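PDB 3PJY: hypothetical signal peptide protein from Sinorhizobium meliloti, which is of unknown function, belonging to the DUF192 family, and has been put forward only tentatively as a transcription regulator. Local coordinates for residues B[59-64]-B[105-110]; B[71-74]-B[80-83]. All coordinates share one frame; numbering follows the deposited sequence.

Contact 1: residues B[59-64]-B[105-110]; sequences VMMWMK and VLELNA
V59, M61 and V105 meet through methyl groups and a selenium atom; no hydrogen bond links the two segments. V59 and V105 pass alongside each other, pointing opposite ways, with V59 CG2 lying 3.9 Å from V105 CG2. M61, a selenomethionine, reaches V105 tip to tip: its CE stands 3.9 Å from V105 CG1, while its SE lies 4.1 Å from V105 CG2. Both outer torsions of M61 are bent (chi2 -67°, chi3 -69°), which folds the chain back on itself and brings selenium and methyl to different branches of the same valine.

A second kind of approach is polar against apolar. The extended E107 side chain meets M61 from the facing strand and sets OE2 3.2 Å from M61 CE, so one carboxylate oxygen of a buried acid rests against a methyl group. F51 and M72 pack on both M61 and E107.

Backbone bonds tie each segment elsewhere, M61 to I96 and V105 to F51. The arrangement is that of side chains packed between two layers: the short two-stranded ribbon containing 60-61 lies over one face of the main mixed beta-sheet, to which strand 102-109 belongs.

Contact 2: residues B[71-74]-B[80-83]; sequences DMLF and TIRT
A first torsion that puts CG anti to the carbonyl carbon (chi1 -68°) sets the F74 ring so that its CB–CG–CD2 side lies beside T83, while the rest of the ring extends to V105 and I96; the T83 hydroxyl is swung between its own backbone N and carbonyl carbon. The two side chains cross, and T83 OG1 lies 3.4 Å from F74 CD2, approaching the ring at a slant. The carbonyl oxygen T83 O sits at the ring edge in its plane, 3.7 Å from F74 CD2. That same oxygen accepts the amide of F74 in a nearly straight bond: F74 N to T83 O is 2.9 Å, with 170° at the hydrogen. The return bond, R82 N to F74 O at 2.8 Å, comes from the preceding residue, so that R82 and T83 both face F74. This is a classic beta bulge, set in the hairpin formed by strands 70-75 and 81-88, and the short strand segments run at 114° to each other, far from straight antiparallel. R82 CB also rests 3.7 Å from F74 O, the oxygen bound by its own amide. From the bulge, the bent R82 side chain carries NH2 to a salt bridge with E100 OE1.

Replacing F74 by alanine removes the ring, which would probably leave a gap where CG and CD2 now lie against the T83 hydroxyl and strip V105 and I96 of the surface packed on them. L73 and I81 make the apolar part of the contact, L73 CD2 and I81 CD1 lying 3.9 Å apart.

In the fold
Followed from the N terminus, the chain first enters contact 1 at 59-64, then runs through 71-74 and 80-83, which meet in contact 2 across a short hairpin turn, and returns to contact 1 at 105-110. Contact 2 therefore closes a small loop that falls entirely within the large one closed by contact 1, and the two do not cross. Their centres lie about 10 Å apart. Strand 102-109 is next to strand 70-75 in the main sheet, joined to it by the probable backbone bonds L106 N to L73 O and D71 N to L108 O. Together the contacts link the 60-61 ribbon, the sheet interior and one of the sheet's two outermost strands within the chain, 81-88.

Contact 1: residues B[59-64]-B[105-110]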
ATOM      1  N   VAL B  59      12.254   1.346 -24.574  1.00 17.92           N
ATOM      2  CA  VAL B  59      13.335   1.791 -23.717  1.00 17.72           C
ATOM      3  C   VAL B  59      14.345   0.664 -23.487  1.00 18.12           C
ATOM      4  O   VAL B  59      14.043  -0.541 -23.651  1.00 19.19           O
ATOM      5  CB  VAL B  59      12.849   2.314 -22.357  1.00 19.56           C
ATOM      6  CG1 VAL B  59      11.822   3.412 -22.546  1.00 22.06           C
ATOM      7  CG2 VAL B  59      12.262   1.256 -21.557  1.00 20.17           C
HETATM    8  N   MSE B  60      15.532   1.080 -23.128  1.00 19.74           N
HETATM    9  CA  MSE B  60      16.654   0.191 -22.859  1.00 18.30           C
HETATM   10  C   MSE B  60      17.137   0.449 -21.437  1.00 16.94           C
HETATM   11  O   MSE B  60      17.441   1.578 -21.049  1.00 17.52           O
HETATM   12  CB  MSE B  60      17.765   0.480 -23.868  1.00 21.41           C
HETATM   13  CG  MSE B  60      17.294   0.233 -25.266  1.00 23.44           C
HETATM   14 SE   MSE B  60      18.720   0.180 -26.582  0.75 32.04          SE
HETATM   15  CE  MSE B  60      19.455   1.486 -25.995  1.00 19.80           C
HETATM   16  N   MSE B  61      17.263  -0.637 -20.653  1.00 16.81           N
HETATM   17  CA  MSE B  61      17.787  -0.580 -19.300  1.00 16.27           C
HETATM   18  C   MSE B  61      19.031  -1.440 -19.189  1.00 15.70           C
HETATM   19  O   MSE B  61      19.250  -2.327 -19.988  1.00 16.52           O
HETATM   20  CB  MSE B  61      16.742  -1.129 -18.342  1.00 17.68           C
HETATM   21  CG  MSE B  61      15.349  -0.511 -18.437  1.00 17.71           C
HETATM   22 SE   MSE B  61      15.273   1.344 -17.886  0.75 17.12          SE
HETATM   23  CE  MSE B  61      15.592   1.156 -16.032  1.00 20.99           C
ATOM     24  N   TRP B  62      19.830  -1.124 -18.190  1.00 14.89           N
ATOM     25  CA  TRP B  62      20.987  -1.963 -17.836  1.00 15.73           C
ATOM     26  C   TRP B  62      21.324  -1.865 -16.365  1.00 16.55           C
ATOM     27  O   TRP B  62      20.665  -1.133 -15.599  1.00 19.28           O
ATOM     28  CB  TRP B  62      22.191  -1.650 -18.746  1.00 16.82           C
ATOM     29  CG  TRP B  62      22.836  -0.268 -18.590  1.00 16.53           C
ATOM     30  CD1 TRP B  62      22.450   0.734 -17.764  1.00 19.38           C
ATOM     31  CD2 TRP B  62      23.951   0.251 -19.341  1.00 19.35           C
ATOM     32  NE1 TRP B  62      23.260   1.848 -17.934  1.00 18.88           N
ATOM     33  CE2 TRP B  62      24.166   1.573 -18.913  1.00 21.18           C
ATOM     34  CE3 TRP B  62      24.765  -0.273 -20.331  1.00 26.11           C
ATOM     35  CZ2 TRP B  62      25.206   2.374 -19.428  1.00 23.93           C
ATOM     36  CZ3 TRP B  62      25.795   0.531 -20.855  1.00 29.14           C
ATOM     37  CH2 TRP B  62      25.993   1.831 -20.409  1.00 29.42           C
HETATM   38  N   MSE B  63      22.372  -2.588 -15.971  1.00 16.64           N
HETATM   39  CA  MSE B  63      22.785  -2.720 -14.581  1.00 17.14           C
HETATM   40  C   MSE B  63      24.174  -2.157 -14.295  1.00 16.53           C
HETATM   41  O   MSE B  63      24.800  -2.476 -13.292  1.00 18.04           O
HETATM   42  CB  MSE B  63      22.661  -4.165 -14.116  1.00 17.13           C
HETATM   43  CG  MSE B  63      21.238  -4.703 -14.152  1.00 14.39           C
HETATM   44 SE   MSE B  63      20.155  -3.958 -12.773  0.75 15.17          SE
HETATM   45  CE  MSE B  63      20.885  -5.012 -11.418  1.00 16.68           C
ATOM     46  N   LYS B  64      24.624  -1.291 -15.183  1.00 17.55           N
ATOM     47  CA  LYS B  64      25.905  -0.638 -14.993  1.00 17.76           C
ATOM     48  C   LYS B  64      25.943   0.082 -13.641  1.00 17.61           C
ATOM     49  O   LYS B  64      25.000   0.798 -13.264  1.00 17.67           O
ATOM     50  CB  LYS B  64      26.144   0.372 -16.089  1.00 19.06           C
ATOM     51  CG  LYS B  64      27.556   0.947 -16.016  1.00 27.14           C
ATOM     52  CD  LYS B  64      27.787   1.974 -17.059  1.00 33.38           C
ATOM     53  CE  LYS B  64      29.257   2.385 -17.053  1.00 42.70           C
ATOM     54  NZ  LYS B  64      29.378   3.636 -17.770  1.00 42.68           N
ATOM     55  N   VAL B 105       9.254   2.234 -16.319  1.00 14.21           N
ATOM     56  CA  VAL B 105       9.873   1.011 -15.829  1.00 13.52           C
ATOM     57  C   VAL B 105       9.875   1.107 -14.300  1.00 13.66           C
ATOM     58  O   VAL B 105      10.214   2.149 -13.727  1.00 13.87           O
ATOM     59  CB  VAL B 105      11.272   0.789 -16.350  1.00 13.61           C
ATOM     60  CG1 VAL B 105      12.043  -0.306 -15.592  1.00 16.30           C
ATOM     61  CG2 VAL B 105      11.245   0.439 -17.873  1.00 14.34           C
ATOM     62  N   LEU B 106       9.459   0.026 -13.649  1.00 13.49           N
ATOM     63  CA  LEU B 106       9.564  -0.100 -12.174  1.00 12.04           C
ATOM     64  C   LEU B 106      10.702  -1.051 -11.859  1.00 14.52           C
ATOM     65  O   LEU B 106      10.685  -2.202 -12.314  1.00 14.00           O
ATOM     66  CB  LEU B 106       8.231  -0.593 -11.582  1.00 13.90           C
ATOM     67  CG  LEU B 106       8.185  -0.785 -10.083  1.00 14.66           C
ATOM     68  CD1 LEU B 106       8.512   0.481  -9.317  1.00 14.21           C
ATOM     69  CD2 LEU B 106       6.813  -1.330  -9.715  1.00 15.37           C
ATOM     70  N   GLU B 107      11.671  -0.571 -11.080  1.00 13.18           N
ATOM     71  CA  GLU B 107      12.713  -1.437 -10.555  1.00 12.95           C
ATOM     72  C   GLU B 107      12.462  -1.745  -9.081  1.00 14.32           C
ATOM     73  O   GLU B 107      12.242  -0.849  -8.277  1.00 13.97           O
ATOM     74  CB  GLU B 107      14.090  -0.827 -10.714  1.00 13.53           C
ATOM     75  CG  GLU B 107      14.583  -0.850 -12.126  1.00 15.98           C
ATOM     76  CD  GLU B 107      15.975  -0.294 -12.323  1.00 18.47           C
ATOM     77  OE1 GLU B 107      16.569   0.372 -11.462  1.00 16.25           O
ATOM     78  OE2 GLU B 107      16.506  -0.515 -13.432  1.00 24.32           O
ATOM     79  N   LEU B 108      12.477  -3.022  -8.752  1.00 13.70           N
ATOM     80  CA  LEU B 108      12.269  -3.525  -7.410  1.00 12.59           C
ATOM     81  C   LEU B 108      13.423  -4.463  -7.043  1.00 14.20           C
ATOM     82  O   LEU B 108      14.149  -4.953  -7.923  1.00 14.97           O
ATOM     83  CB  LEU B 108      10.970  -4.320  -7.358  1.00 14.63           C
ATOM     84  CG  LEU B 108       9.688  -3.543  -7.716  1.00 14.99           C
ATOM     85  CD1 LEU B 108       8.504  -4.503  -7.869  1.00 18.69           C
ATOM     86  CD2 LEU B 108       9.425  -2.499  -6.672  1.00 16.64           C
ATOM     87  N   ASN B 109      13.576  -4.772  -5.759  1.00 14.62           N
ATOM     88  CA  ASN B 109      14.556  -5.777  -5.390  1.00 15.08           C
ATOM     89  C   ASN B 109      14.273  -7.072  -6.146  1.00 16.94           C
ATOM     90  O   ASN B 109      13.116  -7.492  -6.308  1.00 16.46           O
ATOM     91  CB  ASN B 109      14.519  -6.078  -3.913  1.00 17.43           C
ATOM     92  CG  ASN B 109      15.213  -5.036  -3.082  1.00 18.12           C
ATOM     93  OD1 ASN B 109      16.448  -4.966  -3.062  1.00 20.11           O
ATOM     94  ND2 ASN B 109      14.432  -4.255  -2.343  1.00 17.57           N
ATOM     95  N   ALA B 110      15.310  -7.758  -6.594  1.00 17.52           N
ATOM     96  CA  ALA B 110      15.101  -9.074  -7.202  1.00 18.12           C
ATOM     97  C   ALA B 110      14.338  -9.997  -6.283  1.00 19.00           C
ATOM     98  O   ALA B 110      14.576 -10.032  -5.053  1.00 18.78           O
ATOM     99  CB  ALA B 110      16.451  -9.713  -7.652  1.00 19.72           C
TER

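Contact 2: residues B[71-74]-B[80-83]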
ATOM      1  N   ASP B  71      14.475  -6.777 -10.063  1.00 16.32           N
ATOM      2  CA  ASP B  71      13.439  -7.137 -11.015  1.00 15.41           C
ATOM      3  C   ASP B  71      12.989  -5.852 -11.742  1.00 14.94           C
ATOM      4  O   ASP B  71      12.872  -4.774 -11.123  1.00 14.86           O
ATOM      5  CB  ASP B  71      12.197  -7.719 -10.320  1.00 15.34           C
ATOM      6  CG  ASP B  71      12.378  -9.102  -9.745  1.00 18.14           C
ATOM      7  OD1 ASP B  71      13.422  -9.768  -9.997  1.00 19.61           O
ATOM      8  OD2 ASP B  71      11.438  -9.551  -9.019  1.00 19.53           O
HETATM    9  N   MSE B  72      12.795  -5.947 -13.053  1.00 15.28           N
HETATM   10  CA  MSE B  72      12.387  -4.836 -13.908  1.00 15.53           C
HETATM   11  C   MSE B  72      11.013  -5.087 -14.487  1.00 16.22           C
HETATM   12  O   MSE B  72      10.779  -6.160 -15.079  1.00 16.86           O
HETATM   13  CB  MSE B  72      13.401  -4.590 -15.048  1.00 15.40           C
HETATM   14  CG  MSE B  72      14.723  -4.238 -14.588  1.00 18.77           C
HETATM   15 SE   MSE B  72      15.797  -4.010 -16.183  0.75 21.28          SE
HETATM   16  CE  MSE B  72      17.442  -3.412 -15.294  1.00 21.74           C
ATOM     17  N   LEU B  73      10.085  -4.150 -14.328  1.00 15.46           N
ATOM     18  CA  LEU B  73       8.747  -4.267 -14.881  1.00 13.11           C
ATOM     19  C   LEU B  73       8.569  -3.124 -15.900  1.00 14.35           C
ATOM     20  O   LEU B  73       8.749  -1.971 -15.554  1.00 14.51           O
ATOM     21  CB  LEU B  73       7.659  -4.187 -13.816  1.00 14.45           C
ATOM     22  CG  LEU B  73       7.665  -5.231 -12.694  1.00 16.87           C
ATOM     23  CD1 LEU B  73       8.811  -5.046 -11.697  1.00 19.84           C
ATOM     24  CD2 LEU B  73       6.352  -5.125 -11.923  1.00 22.62           C
ATOM     25  N   PHE B  74       8.259  -3.484 -17.143  1.00 14.91           N
ATOM     26  CA  PHE B  74       8.058  -2.543 -18.262  1.00 15.78           C
ATOM     27  C   PHE B  74       6.584  -2.279 -18.394  1.00 17.03           C
ATOM     28  O   PHE B  74       5.821  -3.218 -18.573  1.00 16.73           O
ATOM     29  CB  PHE B  74       8.630  -3.190 -19.511  1.00 17.20           C
ATOM     30  CG  PHE B  74      10.138  -3.323 -19.469  1.00 15.72           C
ATOM     31  CD1 PHE B  74      10.947  -2.283 -19.904  1.00 18.30           C
ATOM     32  CD2 PHE B  74      10.735  -4.459 -19.024  1.00 19.24           C
ATOM     33  CE1 PHE B  74      12.313  -2.390 -19.878  1.00 19.12           C
ATOM     34  CE2 PHE B  74      12.114  -4.558 -18.972  1.00 19.72           C
ATOM     35  CZ  PHE B  74      12.900  -3.502 -19.396  1.00 21.09           C
ATOM     36  N   THR B  80      -0.541  -1.018 -17.373  1.00 16.68           N
ATOM     37  CA  THR B  80      -0.391  -2.448 -17.642  1.00 17.24           C
ATOM     38  C   THR B  80       1.066  -2.858 -17.689  1.00 16.46           C
ATOM     39  O   THR B  80       1.897  -2.231 -18.387  1.00 18.13           O
ATOM     40  CB  THR B  80      -1.083  -2.866 -18.956  1.00 20.25           C
ATOM     41  OG1 THR B  80      -2.459  -2.504 -18.902  1.00 25.02           O
ATOM     42  CG2 THR B  80      -1.027  -4.344 -19.129  1.00 21.06           C
ATOM     43  N   ILE B  81       1.402  -3.896 -16.940  1.00 16.43           N
ATOM     44  CA  ILE B  81       2.717  -4.472 -17.004  1.00 16.69           C
ATOM     45  C   ILE B  81       2.802  -5.328 -18.263  1.00 18.79           C
ATOM     46  O   ILE B  81       2.135  -6.362 -18.376  1.00 19.43           O
ATOM     47  CB  ILE B  81       3.022  -5.294 -15.750  1.00 17.65           C
ATOM     48  CG1 ILE B  81       2.962  -4.430 -14.505  1.00 19.34           C
ATOM     49  CG2 ILE B  81       4.358  -5.975 -15.886  1.00 18.07           C
ATOM     50  CD1 ILE B  81       2.691  -5.233 -13.204  1.00 19.94           C
ATOM     51  N   ARG B  82       3.638  -4.899 -19.203  1.00 19.02           N
ATOM     52  CA  ARG B  82       3.768  -5.557 -20.510  1.00 18.30           C
ATOM     53  C   ARG B  82       4.729  -6.710 -20.449  1.00 22.67           C
ATOM     54  O   ARG B  82       4.399  -7.798 -20.945  1.00 24.08           O
ATOM     55  CB  ARG B  82       4.218  -4.563 -21.591  1.00 20.36           C
ATOM     56  CG  ARG B  82       3.269  -3.405 -21.759  1.00 23.47           C
ATOM     57  CD  ARG B  82       1.953  -3.813 -22.355  1.00 39.33           C
ATOM     58  NE  ARG B  82       2.156  -4.568 -23.584  1.00 48.22           N
ATOM     59  CZ  ARG B  82       1.227  -5.316 -24.181  1.00 62.06           C
ATOM     60  NH1 ARG B  82      -0.007  -5.408 -23.684  1.00 60.17           N
ATOM     61  NH2 ARG B  82       1.536  -5.960 -25.303  1.00 62.68           N
ATOM     62  N   THR B  83       5.911  -6.479 -19.894  1.00 20.83           N
ATOM     63  CA  THR B  83       6.894  -7.513 -19.738  1.00 21.22           C
ATOM     64  C   THR B  83       7.649  -7.312 -18.423  1.00 19.44           C
ATOM     65  O   THR B  83       7.685  -6.201 -17.866  1.00 18.17           O
ATOM     66  CB  THR B  83       7.904  -7.562 -20.891  1.00 26.56           C
ATOM     67  OG1 THR B  83       8.610  -6.357 -20.953  1.00 25.57           O
ATOM     68  CG2 THR B  83       7.204  -7.745 -22.241  1.00 30.00           C
TER